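Cysteine desulfurase (Thermococcus onnurineus, PDB 5B89) probably catalyses the pyridoxal-phosphate-dependent removal of sulfur from L-cysteine, passing it to a sulfur carrier and leaving L-alanine. Local coordinates at residues N105-L110 against L230-G234; E36-F40 against E402-F406; R123-T129 against G149-I155. All coordinates share one frame; numbering follows the deposited sequence.

Contact 1 of 3, residues N105-L110 against L230-G234; sequences NTSESL and LAFSG. With PLP (pyridoxal-5'-phosphate), chain G.
Thr106 and Ser233 meet beside the phosphate of pyridoxal phosphate. They belong to the phosphate-binding site of a fold-type I PLP enzyme, where the first turn of helix 106-117 lies against the end of strand 229-233. Thr106 gives both hydrogen bonds between the segments. Its CB sits 3.3 Å from Ser233 OG and near the ester oxygen O4P of the cofactor. There the side chain forks. With chi1 at -65°, OG1 lies opposite the carbonyl carbon and turns to the strand, where it donates to Ser233 OG at 2.7 Å. The methyl branch takes the other course. Thr106 CG2 fits between PLP C6, at 3.8 Å, and Ala231 CB, at 3.9 Å.

Thr106 N is a second donor to Ser233 OG, at 3.0 Å and a somewhat bent 147°. Ser233 OG thus accepts two bonds from one residue and gives its own proton to PLP O1P, over a very short 2.5 Å. The gripped hydroxyl is in this way aimed at the phosphate. At another phosphate oxygen, Ser107 N and Ser107 OG both donate to PLP O3P. The start of the helix would also favour the negative charge there. Ala231 points its CB at the helix, where it meets Ser109 CB at 3.5 Å and Leu110 CD2.

The second subunit adds to the site: its Thr288 OG1 is hydrogen-bonded to PLP, as are Gln213 and His235 of the same chain, and its Ala286 O and Thr288 O receive Asn105 ND2. The same amide caps the helix by its other end. Asn105 OD1 accepts from Glu108 N at 2.7 Å, with the N-H nearly straight at 169°.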
loop_
_atom_site.group_PDB
_atom_site.type_symbol
_atom_site.label_atom_id
_atom_site.label_comp_id
_atom_site.label_asym_id
_atom_site.label_seq_id
_atom_site.Cartn_x
_atom_site.Cartn_y
_atom_site.Cartn_z
ATOM N N ASN B 105 3.191 -0.873 4.525
ATOM C CA ASN B 105 4.491 -1.042 5.163
ATOM C C ASN B 105 4.388 -0.783 6.671
ATOM O O ASN B 105 3.376 -0.422 7.142
ATOM C CB ASN B 105 5.559 -0.105 4.536
ATOM C CG ASN B 105 5.166 1.367 4.563
ATOM O OD1 ASN B 105 4.498 1.820 5.403
ATOM N ND2 ASN B 105 5.601 2.070 3.557
ATOM N N THR B 106 5.493 -0.973 7.356
ATOM C CA THR B 106 5.522 -0.742 8.834
ATOM C C THR B 106 5.181 0.659 9.151
ATOM O O THR B 106 4.485 0.967 10.109
ATOM C CB THR B 106 6.880 -1.095 9.420
ATOM O OG1 THR B 106 7.146 -2.495 9.297
ATOM C CG2 THR B 106 7.023 -0.711 10.828
ATOM N N SER B 107 5.699 1.596 8.340
ATOM C CA SER B 107 5.508 3.031 8.588
ATOM C C SER B 107 3.988 3.363 8.564
ATOM O O SER B 107 3.506 4.071 9.535
ATOM C CB SER B 107 6.205 3.862 7.565
ATOM O OG SER B 107 7.623 3.587 7.625
ATOM N N GLU B 108 3.244 2.887 7.577
ATOM C CA GLU B 108 1.786 3.062 7.542
ATOM C C GLU B 108 1.193 2.454 8.837
ATOM O O GLU B 108 0.403 3.116 9.529
ATOM C CB GLU B 108 1.122 2.494 6.311
ATOM C CG GLU B 108 -0.382 2.689 6.300
ATOM C CD GLU B 108 -1.087 1.943 5.143
ATOM O OE1 GLU B 108 -0.485 1.770 4.087
ATOM O OE2 GLU B 108 -2.311 1.740 5.246
ATOM N N SER B 109 1.571 1.202 9.168
ATOM C CA SER B 109 1.020 0.580 10.358
ATOM C C SER B 109 1.212 1.395 11.635
ATOM O O SER B 109 0.218 1.614 12.391
ATOM C CB SER B 109 1.687 -0.749 10.578
ATOM O OG SER B 109 1.420 -1.667 9.529
ATOM N N LEU B 110 2.402 1.951 11.847
ATOM C CA LEU B 110 2.634 2.728 13.082
ATOM C C LEU B 110 1.911 4.063 13.069
ATOM O O LEU B 110 1.347 4.458 14.078
ATOM C CB LEU B 110 4.141 2.964 13.282
ATOM C CG LEU B 110 4.943 1.693 13.561
ATOM C CD1 LEU B 110 6.448 1.919 13.422
ATOM C CD2 LEU B 110 4.645 1.044 14.920
ATOM N N LEU B 230 1.310 -4.427 16.840
ATOM C CA LEU B 230 2.622 -4.865 16.295
ATOM C C LEU B 230 2.663 -4.625 14.821
ATOM O O LEU B 230 1.652 -4.887 14.178
ATOM C CB LEU B 230 2.956 -6.254 16.659
ATOM C CG LEU B 230 4.331 -6.784 16.236
ATOM C CD1 LEU B 230 4.862 -7.756 17.212
ATOM C CD2 LEU B 230 4.239 -7.430 14.883
ATOM N N ALA B 231 3.773 -4.085 14.333
ATOM C CA ALA B 231 3.864 -3.726 12.865
ATOM C C ALA B 231 5.094 -4.416 12.293
ATOM O O ALA B 231 6.122 -4.542 12.958
ATOM C CB ALA B 231 4.052 -2.226 12.753
ATOM N N PHE B 232 4.993 -4.919 11.073
ATOM C CA PHE B 232 6.151 -5.359 10.301
ATOM C C PHE B 232 5.938 -5.166 8.825
ATOM O O PHE B 232 4.846 -4.847 8.407
ATOM C CB PHE B 232 6.588 -6.743 10.657
ATOM C CG PHE B 232 5.712 -7.863 10.232
ATOM C CD1 PHE B 232 5.951 -8.477 9.004
ATOM C CD2 PHE B 232 4.718 -8.387 11.035
ATOM C CE1 PHE B 232 5.271 -9.557 8.602
ATOM C CE2 PHE B 232 4.039 -9.496 10.630
ATOM C CZ PHE B 232 4.285 -10.083 9.371
ATOM N N SER B 233 7.037 -5.289 8.061
ATOM C CA SER B 233 7.038 -5.079 6.580
ATOM C C SER B 233 7.318 -6.350 5.855
ATOM O O SER B 233 8.320 -7.029 6.186
ATOM C CB SER B 233 8.116 -4.068 6.130
ATOM O OG SER B 233 7.775 -2.735 6.663
ATOM N N GLY B 234 6.531 -6.707 4.839
ATOM C CA GLY B 234 6.804 -7.905 4.091
ATOM C C GLY B 234 8.073 -7.956 3.329
ATOM O O GLY B 234 8.652 -9.025 3.166
HETATM N N1 PLP G . 11.283 0.416 11.761
HETATM C C2 PLP G . 12.442 -0.294 11.687
HETATM C C2A PLP G . 13.139 -0.784 12.937
HETATM C C3 PLP G . 12.970 -0.505 10.400
HETATM O O3 PLP G . 14.120 -1.212 10.269
HETATM C C4 PLP G . 12.262 -0.062 9.255
HETATM C C4A PLP G . 12.939 -0.278 7.844
HETATM C C5 PLP G . 11.019 0.597 9.443
HETATM C C6 PLP G . 10.535 0.856 10.707
HETATM C C5A PLP G . 10.281 1.116 8.213
HETATM O O4P PLP G . 9.823 -0.022 7.421
HETATM P P PLP G . 9.134 0.411 6.103
HETATM O O1P PLP G . 8.849 -0.853 5.446
HETATM O O2P PLP G . 10.178 1.239 5.351
HETATM O O3P PLP G . 7.978 1.232 6.436
#

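Contact 2 of 3, residues E36-F40 against E402-F406; sequences EVIYF and EVETF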
loop_
_atom_site.group_PDB
_atom_site.type_symbol
_atom_site.label_atom_id
_atom_site.label_comp_id
_atom_site.label_asym_id
_atom_site.label_seq_id
_atom_site.Cartn_x
_atom_site.Cartn_y
_atom_site.Cartn_z
ATOM N N GLU B 36 25.331 -12.790 -8.531
ATOM C CA GLU B 36 25.890 -11.597 -9.127
ATOM C C GLU B 36 26.502 -10.579 -8.217
ATOM O O GLU B 36 27.352 -9.866 -8.600
ATOM C CB GLU B 36 24.807 -10.842 -9.912
ATOM C CG GLU B 36 23.936 -11.695 -10.770
ATOM C CD GLU B 36 24.658 -12.264 -11.944
ATOM O OE1 GLU B 36 24.297 -13.346 -12.371
ATOM O OE2 GLU B 36 25.570 -11.624 -12.426
ATOM N N VAL B 37 25.993 -10.503 -7.008
ATOM C CA VAL B 37 26.509 -9.571 -6.047
ATOM C C VAL B 37 26.546 -10.211 -4.620
ATOM O O VAL B 37 25.939 -11.184 -4.417
ATOM C CB VAL B 37 25.621 -8.300 -5.933
ATOM C CG1 VAL B 37 25.554 -7.554 -7.240
ATOM C CG2 VAL B 37 24.216 -8.625 -5.446
ATOM N N ILE B 38 27.274 -9.592 -3.699
ATOM C CA ILE B 38 27.289 -9.975 -2.309
ATOM C C ILE B 38 26.332 -8.933 -1.716
ATOM O O ILE B 38 26.662 -7.820 -1.594
ATOM C CB ILE B 38 28.677 -9.859 -1.697
ATOM C CG1 ILE B 38 29.558 -10.951 -2.283
ATOM C CG2 ILE B 38 28.608 -10.041 -0.197
ATOM C CD1 ILE B 38 30.992 -10.902 -1.796
ATOM N N TYR B 39 25.125 -9.363 -1.416
ATOM C CA TYR B 39 24.078 -8.472 -0.936
ATOM C C TYR B 39 24.029 -8.418 0.608
ATOM O O TYR B 39 23.522 -9.280 1.236
ATOM C CB TYR B 39 22.702 -8.890 -1.504
ATOM C CG TYR B 39 21.589 -7.896 -1.239
ATOM C CD1 TYR B 39 21.419 -6.796 -2.016
ATOM C CD2 TYR B 39 20.756 -8.078 -0.184
ATOM C CE1 TYR B 39 20.421 -5.900 -1.754
ATOM C CE2 TYR B 39 19.765 -7.192 0.076
ATOM C CZ TYR B 39 19.602 -6.117 -0.712
ATOM O OH TYR B 39 18.618 -5.236 -0.442
ATOM N N PHE B 40 24.560 -7.322 1.118
ATOM C CA PHE B 40 24.627 -7.041 2.544
ATOM C C PHE B 40 23.776 -5.811 2.915
ATOM O O PHE B 40 24.141 -5.045 3.718
ATOM C CB PHE B 40 26.091 -6.816 2.993
ATOM C CG PHE B 40 26.947 -8.084 3.099
ATOM C CD1 PHE B 40 26.441 -9.327 2.932
ATOM C CD2 PHE B 40 28.276 -7.978 3.394
ATOM C CE1 PHE B 40 27.225 -10.451 3.050
ATOM C CE2 PHE B 40 29.075 -9.084 3.528
ATOM C CZ PHE B 40 28.560 -10.324 3.342
ATOM N N GLU B 402 31.195 -15.051 1.639
ATOM C CA GLU B 402 30.975 -13.687 1.392
ATOM C C GLU B 402 31.570 -12.706 2.421
ATOM O O GLU B 402 32.050 -11.684 2.083
ATOM C CB GLU B 402 29.431 -13.391 1.261
ATOM C CG GLU B 402 28.748 -13.993 0.035
ATOM C CD GLU B 402 27.236 -13.701 -0.012
ATOM O OE1 GLU B 402 26.599 -13.671 1.074
ATOM O OE2 GLU B 402 26.637 -13.611 -1.128
ATOM N N VAL B 403 31.456 -13.094 3.713
ATOM C CA VAL B 403 32.020 -12.297 4.724
ATOM C C VAL B 403 33.552 -12.242 4.552
ATOM O O VAL B 403 34.106 -11.203 4.692
ATOM C CB VAL B 403 31.611 -12.868 6.118
ATOM C CG1 VAL B 403 32.409 -12.243 7.261
ATOM C CG2 VAL B 403 30.082 -12.607 6.352
ATOM N N GLU B 404 34.156 -13.359 4.200
ATOM C CA GLU B 404 35.603 -13.371 3.984
ATOM C C GLU B 404 36.007 -12.482 2.787
ATOM O O GLU B 404 36.967 -11.814 2.833
ATOM C CB GLU B 404 36.132 -14.782 3.856
ATOM C CG GLU B 404 35.926 -15.703 5.049
ATOM C CD GLU B 404 36.759 -15.372 6.250
ATOM O OE1 GLU B 404 37.580 -14.521 6.187
ATOM O OE2 GLU B 404 36.521 -16.016 7.243
ATOM N N THR B 405 35.206 -12.491 1.725
ATOM C CA THR B 405 35.469 -11.623 0.608
ATOM C C THR B 405 35.400 -10.157 1.056
ATOM O O THR B 405 36.218 -9.402 0.768
ATOM C CB THR B 405 34.497 -11.909 -0.536
ATOM O OG1 THR B 405 34.663 -13.240 -0.919
ATOM C CG2 THR B 405 34.699 -10.983 -1.730
ATOM N N PHE B 406 34.358 -9.819 1.814
ATOM C CA PHE B 406 34.152 -8.514 2.348
ATOM C C PHE B 406 35.339 -8.106 3.219
ATOM O O PHE B 406 35.805 -7.049 3.091
ATOM C CB PHE B 406 32.817 -8.480 3.167
ATOM C CG PHE B 406 32.696 -7.359 4.131
ATOM C CD1 PHE B 406 32.228 -6.172 3.736
ATOM C CD2 PHE B 406 33.008 -7.520 5.450
ATOM C CE1 PHE B 406 32.108 -5.126 4.608
ATOM C CE2 PHE B 406 32.892 -6.478 6.329
ATOM C CZ PHE B 406 32.447 -5.277 5.899
HETATM O O HOH W 1 24.510 -12.125 -2.015
#
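Ile38 has chi1 at -70°, which sets CG1 opposite its carbonyl carbon and CG2 opposite its backbone N. Both branches then face Glu402, whose chain runs extended beyond CG in the opposite direction. Ile38 CG2 meets Glu402 CB at 3.7 Å, while CG1 lies along Glu402 CG. The longer branch goes on to the next turn of the helix, where Ile38 CD1 touches Thr405 CG2 at 3.7 Å. Ile38 CG2 also stands over one face of the Phe40 ring, offset toward its rim.

Phe40 pushes the far end of its ring into the helix. Its CZ comes within 3.8 Å of Glu402 CB, and Val403 N lies at the ring edge. Val403 CG2 packs on CZ as well. This places helix 400-415 against strand 38-39, an outermost strand of the four-stranded sheet of the small domain. The strand comes from near the N-terminus and joins that sheet parallel to strand 368-373.

Phe406 has its CG anti to the backbone N, chi1 161°, and its ring takes the edge of Phe40 in an offset edge-to-face pair. The centroids of the Phe40 and Phe406 rings are 5.9 Å apart and the planes meet at 66°. Phe394 makes another edge-to-face pair with Phe40.

The carboxylate of Glu402 is held by several partners. OE2 forms a salt bridge with Arg28, and OE1 accepts from Asn398. A water bridges to the strand: it donates to Glu402 OE2 at 2.7 Å, donates to Val37 O and accepts from Tyr39 N at 2.9 Å.

Contact 3 of 3, residues R123-T129 against G149-I155; sequences RGDKIVT and GLKLEFI
Thr129 lies alongside Phe154, the two side chains pointing the same way, and Thr129 CG2 comes to 3.4 Å from Phe154 CE1. Thr129 chi1 of -174° puts OG1 opposite the backbone N, where it bonds to Ala179 O, and leaves CG2 between N and the carbonyl carbon, against the Phe154 ring. Thr129 N donates to Glu153 O, and Thr129 O accepts from Ile155 N at 2.9 Å. Both bonds go to the residues flanking Phe154.

Ile127 is on the same face of the sheet. Its two branches part: CD1 meets Leu150 CD1 at 3.7 Å, and CG2 meets Leu152 CD1 at 3.7 Å. These strands, 126-129 and 151-154, are parallel and are joined by helix 139-148 in a beta-alpha-beta crossover. The helix packs here, Ala145 touching Leu150 and Gln142 touching Leu152.

Lys151 is on the other face, at the start of its strand. Its N donates to Asp125 O at 2.8 Å, and its bent tip reaches back along the strand. Lys151 NZ lands on a lone pair of Gly124 O at 2.9 Å, in the carbonyl plane. Further along, a water links Lys126 NZ to Glu153 OE1; Lys126 NZ also bonds to Lys171 O and Lys173 O.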
loop_
_atom_site.group_PDB
_atom_site.type_symbol
_atom_site.label_atom_id
_atom_site.label_comp_id
_atom_site.label_asym_id
_atom_site.label_seq_id
_atom_site.Cartn_x
_atom_site.Cartn_y
_atom_site.Cartn_z
ATOM N N ARG B 123 -4.389 15.737 27.780
ATOM C CA ARG B 123 -3.235 16.613 27.995
ATOM C C ARG B 123 -2.460 16.139 29.233
ATOM O O ARG B 123 -3.046 15.843 30.232
ATOM C CB ARG B 123 -3.696 18.065 28.180
ATOM C CG ARG B 123 -2.600 19.075 28.451
ATOM C CD ARG B 123 -3.039 20.518 28.260
ATOM N NE ARG B 123 -3.151 20.874 26.871
ATOM C CZ ARG B 123 -2.143 21.302 26.118
ATOM N NH1 ARG B 123 -0.941 21.498 26.634
ATOM N NH2 ARG B 123 -2.342 21.564 24.848
ATOM N N GLY B 124 -1.136 16.068 29.115
ATOM C CA GLY B 124 -0.283 15.566 30.148
ATOM C C GLY B 124 -0.046 14.076 30.284
ATOM O O GLY B 124 0.753 13.613 31.141
ATOM N N ASP B 125 -0.758 13.279 29.486
ATOM C CA ASP B 125 -0.501 11.826 29.464
ATOM C C ASP B 125 0.912 11.638 28.864
ATOM O O ASP B 125 1.415 12.549 28.189
ATOM C CB ASP B 125 -1.485 11.073 28.597
ATOM C CG ASP B 125 -2.833 10.838 29.233
ATOM O OD1 ASP B 125 -2.977 11.131 30.462
ATOM O OD2 ASP B 125 -3.744 10.322 28.499
ATOM N N LYS B 126 1.450 10.489 29.161
ATOM C CA LYS B 126 2.789 10.132 28.823
ATOM C C LYS B 126 2.923 8.976 27.855
ATOM O O LYS B 126 2.298 7.997 28.010
ATOM C CB LYS B 126 3.517 9.751 30.121
ATOM C CG LYS B 126 4.980 9.371 29.997
ATOM C CD LYS B 126 5.708 9.283 31.319
ATOM C CE LYS B 126 5.083 8.311 32.257
ATOM N NZ LYS B 126 5.983 8.028 33.375
ATOM N N ILE B 127 3.815 9.169 26.903
ATOM C CA ILE B 127 4.187 8.139 25.928
ATOM C C ILE B 127 5.669 7.876 26.146
ATOM O O ILE B 127 6.379 8.776 26.266
ATOM C CB ILE B 127 3.960 8.582 24.502
ATOM C CG1 ILE B 127 2.475 8.702 24.240
ATOM C CG2 ILE B 127 4.491 7.554 23.503
ATOM C CD1 ILE B 127 2.177 9.406 22.959
ATOM N N VAL B 128 6.056 6.615 26.211
ATOM C CA VAL B 128 7.467 6.229 26.423
ATOM C C VAL B 128 7.945 5.466 25.172
ATOM O O VAL B 128 7.251 4.580 24.744
ATOM C CB VAL B 128 7.641 5.417 27.640
ATOM C CG1 VAL B 128 9.059 4.885 27.851
ATOM C CG2 VAL B 128 7.166 6.217 28.876
ATOM N N THR B 129 9.165 5.791 24.733
ATOM C CA THR B 129 9.798 5.019 23.676
ATOM C C THR B 129 11.277 4.929 23.974
ATOM O O THR B 129 11.718 5.297 25.016
ATOM C CB THR B 129 9.436 5.635 22.347
ATOM O OG1 THR B 129 9.930 4.805 21.297
ATOM C CG2 THR B 129 10.146 6.940 22.145
ATOM N N GLY B 149 -0.432 17.935 23.671
ATOM C CA GLY B 149 0.220 18.335 24.906
ATOM C C GLY B 149 0.622 17.166 25.779
ATOM O O GLY B 149 0.374 17.162 26.902
ATOM N N LEU B 150 1.237 16.153 25.195
ATOM C CA LEU B 150 1.611 14.978 25.916
ATOM C C LEU B 150 3.076 15.048 26.275
ATOM O O LEU B 150 3.824 15.785 25.645
ATOM C CB LEU B 150 1.399 13.693 25.046
ATOM C CG LEU B 150 0.050 13.647 24.370
ATOM C CD1 LEU B 150 -0.053 12.353 23.572
ATOM C CD2 LEU B 150 -1.088 13.772 25.396
ATOM N N LYS B 151 3.461 14.202 27.198
ATOM C CA LYS B 151 4.827 14.034 27.558
ATOM C C LYS B 151 5.381 12.843 26.747
ATOM O O LYS B 151 4.818 11.825 26.792
ATOM C CB LYS B 151 4.928 13.658 28.999
ATOM C CG LYS B 151 4.580 14.790 29.942
ATOM C CD LYS B 151 4.488 14.266 31.353
ATOM C CE LYS B 151 4.038 15.336 32.334
ATOM N NZ LYS B 151 2.597 15.230 32.656
ATOM N N LEU B 152 6.481 13.033 26.047
ATOM C CA LEU B 152 7.130 11.970 25.282
ATOM C C LEU B 152 8.475 11.759 25.952
ATOM O O LEU B 152 9.287 12.616 25.910
ATOM C CB LEU B 152 7.297 12.368 23.824
ATOM C CG LEU B 152 7.996 11.323 22.944
ATOM C CD1 LEU B 152 7.287 9.987 23.011
ATOM C CD2 LEU B 152 8.140 11.799 21.511
ATOM N N GLU B 153 8.647 10.627 26.606
ATOM C CA GLU B 153 9.857 10.319 27.314
ATOM C C GLU B 153 10.601 9.185 26.644
ATOM O O GLU B 153 10.021 8.285 26.030
ATOM C CB GLU B 153 9.525 10.008 28.723
ATOM C CG GLU B 153 9.068 11.345 29.365
ATOM C CD GLU B 153 8.811 11.275 30.867
ATOM O OE1 GLU B 153 9.280 10.315 31.541
ATOM O OE2 GLU B 153 8.087 12.230 31.326
ATOM N N PHE B 154 11.877 9.108 26.901
ATOM C CA PHE B 154 12.739 8.148 26.309
ATOM C C PHE B 154 13.475 7.375 27.337
ATOM O O PHE B 154 14.142 7.997 28.274
ATOM C CB PHE B 154 13.782 8.885 25.445
ATOM C CG PHE B 154 13.176 9.693 24.370
ATOM C CD1 PHE B 154 12.694 9.096 23.188
ATOM C CD2 PHE B 154 12.928 11.000 24.579
ATOM C CE1 PHE B 154 12.052 9.807 22.248
ATOM C CE2 PHE B 154 12.314 11.752 23.635
ATOM C CZ PHE B 154 11.872 11.182 22.457
ATOM N N ILE B 155 13.447 6.064 27.263
ATOM C CA ILE B 155 14.151 5.210 28.224
ATOM C C ILE B 155 15.650 5.450 28.092
ATOM O O ILE B 155 16.112 5.632 27.029
ATOM C CB ILE B 155 13.871 3.716 27.947
ATOM C CG1 ILE B 155 12.392 3.466 28.116
ATOM C CG2 ILE B 155 14.622 2.780 28.860
ATOM C CD1 ILE B 155 11.869 2.200 27.502
HETATM O O HOH W 2 8.691 9.153 33.648
#

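Contacts 1 and 3 both reach the seven-stranded sheet of the large domain. Contact 1 uses strand 229-233 and lies about 7 Å from the centre of the chain. Contact 3 uses strands 126-129 and 151-154, the latter outermost. Their centres are about 22 Å apart. The centre of contact 2 is about 29 Å from that of contact 1 and about 43 Å from that of contact 3. Along the chain they are nested: contact 2 encloses contact 1, which encloses contact 3. Helix 106-117 is followed in the chain by strand 126-129. Contact 1 thus holds the cofactor phosphate centrally, contact 3 builds the sheet's edge, and contact 2 belongs to the small domain.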